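Glutathione S-transferase, N-terminal domain protein (Pseudomonas putida, PDB 4NAX) binds oxidized glutathione disulfide, one molecule per subunit, and probably acts as a glutathione transferase, as other members of the GST superfamily do. Local coordinates at residues Met37-Gly42 against Val223-Lys228. Sequence-based numbering, arbitrary orientation.
Sequences MLEEIG and VQHGLK. Unlike the reference sequence in segment 223-228: His225 (reference Arg).
Glu39 reaches across from helix 31-41 to His225 and Gly226. CB leaves the helix facing helix 221-226, whose Gly226 brings its CA to 6.3 Å from the CA of Glu39. The next atom, Glu39 CG, lies 4.1 Å from Gly226 N and equally far from His225 CB, so the methylene rests against the Gly226 backbone as well as the His225 CB. A bend at chi2 (-70°) then swings the carboxylate across the His225 side chain, the two crossing at about a right angle, with Glu39 CD 4.0 Å from His225 CB. At the tip, Glu39 OE1 stands 3.8 Å from His225 CB and meets the imidazole obliquely, the two planes 54° apart, without a hydrogen bond, while OE2 is taken by the hydroxyl of Tyr45. In the GST fold this is a domain interface: helix 31-41 belongs to the thioredoxin-like N-terminal domain, and helix 221-226, which comes after the long helices of the C-terminal domain, packs back against the N-terminal one. With an alanine in place of Glu39, the Tyr45 hydroxyl would probably lose its carboxylate partner and a gap would be likely to open beside Gly226 and His225 CB. One residue on, Glu40 sends OE2 to within 3.9 Å of Val223 CG2; that same oxygen carries a salt bridge to Arg220 and a hydrogen bond with the Tyr178 hydroxyl, and Val223 itself packs on Phe217 and Leu218 of helix 208-219.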
# COMPACT_ATOMS: atom_id res chain seq x y z
N MET A 37 3.30 1.26 16.71
CA MET A 37 1.95 0.81 16.95
C MET A 37 1.85 -0.05 18.21
O MET A 37 0.96 0.15 19.03
CB MET A 37 1.46 0.02 15.73
CG MET A 37 0.06 -0.54 15.86
SD MET A 37 -1.17 0.77 15.99
CE MET A 37 -2.65 -0.24 15.87
N LEU A 38 2.76 -1.01 18.36
CA LEU A 38 2.75 -1.90 19.51
C LEU A 38 2.96 -1.12 20.81
O LEU A 38 2.28 -1.38 21.82
CB LEU A 38 3.81 -2.98 19.34
CG LEU A 38 3.46 -4.01 18.26
CD1 LEU A 38 4.70 -4.75 17.81
CD2 LEU A 38 2.39 -4.96 18.76
N GLU A 39 3.87 -0.14 20.77
CA GLU A 39 4.08 0.72 21.93
C GLU A 39 2.84 1.54 22.27
O GLU A 39 2.52 1.74 23.44
CB GLU A 39 5.29 1.64 21.72
CG GLU A 39 6.63 0.92 21.62
CD GLU A 39 7.10 0.33 22.93
OE1 GLU A 39 6.85 0.93 23.99
OE2 GLU A 39 7.74 -0.74 22.89
N GLU A 40 2.16 2.07 21.25
CA GLU A 40 0.96 2.89 21.47
C GLU A 40 -0.18 2.09 22.12
O GLU A 40 -0.87 2.61 22.98
CB GLU A 40 0.43 3.46 20.15
CG GLU A 40 1.30 4.53 19.51
CD GLU A 40 1.20 5.92 20.14
OE1 GLU A 40 0.64 6.12 21.26
OE2 GLU A 40 1.75 6.87 19.53
N ILE A 41 -0.38 0.86 21.66
CA ILE A 41 -1.54 0.08 22.08
C ILE A 41 -1.27 -0.73 23.35
O ILE A 41 -2.20 -1.26 23.95
CB ILE A 41 -2.11 -0.81 20.95
CG1 ILE A 41 -1.17 -1.96 20.61
CG2 ILE A 41 -2.48 0.04 19.75
CD1 ILE A 41 -1.62 -2.88 19.50
N GLY A 42 -0.01 -0.82 23.75
CA GLY A 42 0.35 -1.50 24.98
C GLY A 42 0.31 -3.02 24.93
O GLY A 42 0.21 -3.68 25.94
N VAL A 223 6.06 6.90 20.28
CA VAL A 223 6.81 7.14 19.04
C VAL A 223 8.29 7.11 19.32
O VAL A 223 9.04 6.42 18.62
CB VAL A 223 6.37 8.45 18.37
CG1 VAL A 223 7.29 8.85 17.24
CG2 VAL A 223 4.93 8.34 17.85
N GLN A 224 8.74 7.84 20.33
CA GLN A 224 10.18 7.84 20.63
C GLN A 224 10.70 6.44 20.96
O GLN A 224 11.78 6.06 20.51
CB GLN A 224 10.51 8.84 21.73
CG GLN A 224 10.43 10.28 21.25
CD GLN A 224 11.42 10.61 20.13
OE1 GLN A 224 12.58 10.17 20.14
NE2 GLN A 224 10.96 11.37 19.13
N HIS A 225 9.92 5.65 21.70
CA HIS A 225 10.34 4.26 21.94
C HIS A 225 10.35 3.45 20.65
O HIS A 225 11.32 2.77 20.35
CB HIS A 225 9.42 3.55 22.93
CG HIS A 225 9.50 4.09 24.32
ND1 HIS A 225 10.68 4.22 25.00
CD2 HIS A 225 8.53 4.49 25.17
CE1 HIS A 225 10.44 4.67 26.21
NE2 HIS A 225 9.14 4.87 26.33
N GLY A 226 9.25 3.51 19.91
CA GLY A 226 9.12 2.67 18.73
C GLY A 226 10.13 2.96 17.64
O GLY A 226 10.52 2.07 16.90
N LEU A 227 10.57 4.21 17.55
CA LEU A 227 11.59 4.58 16.57
C LEU A 227 12.90 3.83 16.73
O LEU A 227 13.70 3.76 15.79
CB LEU A 227 11.93 6.08 16.64
CG LEU A 227 10.89 7.03 16.04
CD1 LEU A 227 11.29 8.47 16.36
CD2 LEU A 227 10.70 6.83 14.55
N LYS A 228 13.15 3.28 17.92
CA LYS A 228 14.45 2.72 18.27
C LYS A 228 14.48 1.21 18.30
O LYS A 228 15.53 0.62 18.56
CB LYS A 228 14.86 3.28 19.64
CG LYS A 228 14.84 4.80 19.66
CD LYS A 228 15.28 5.36 21.01
CE LYS A 228 15.09 6.86 21.01
NZ LYS A 228 15.66 7.49 22.20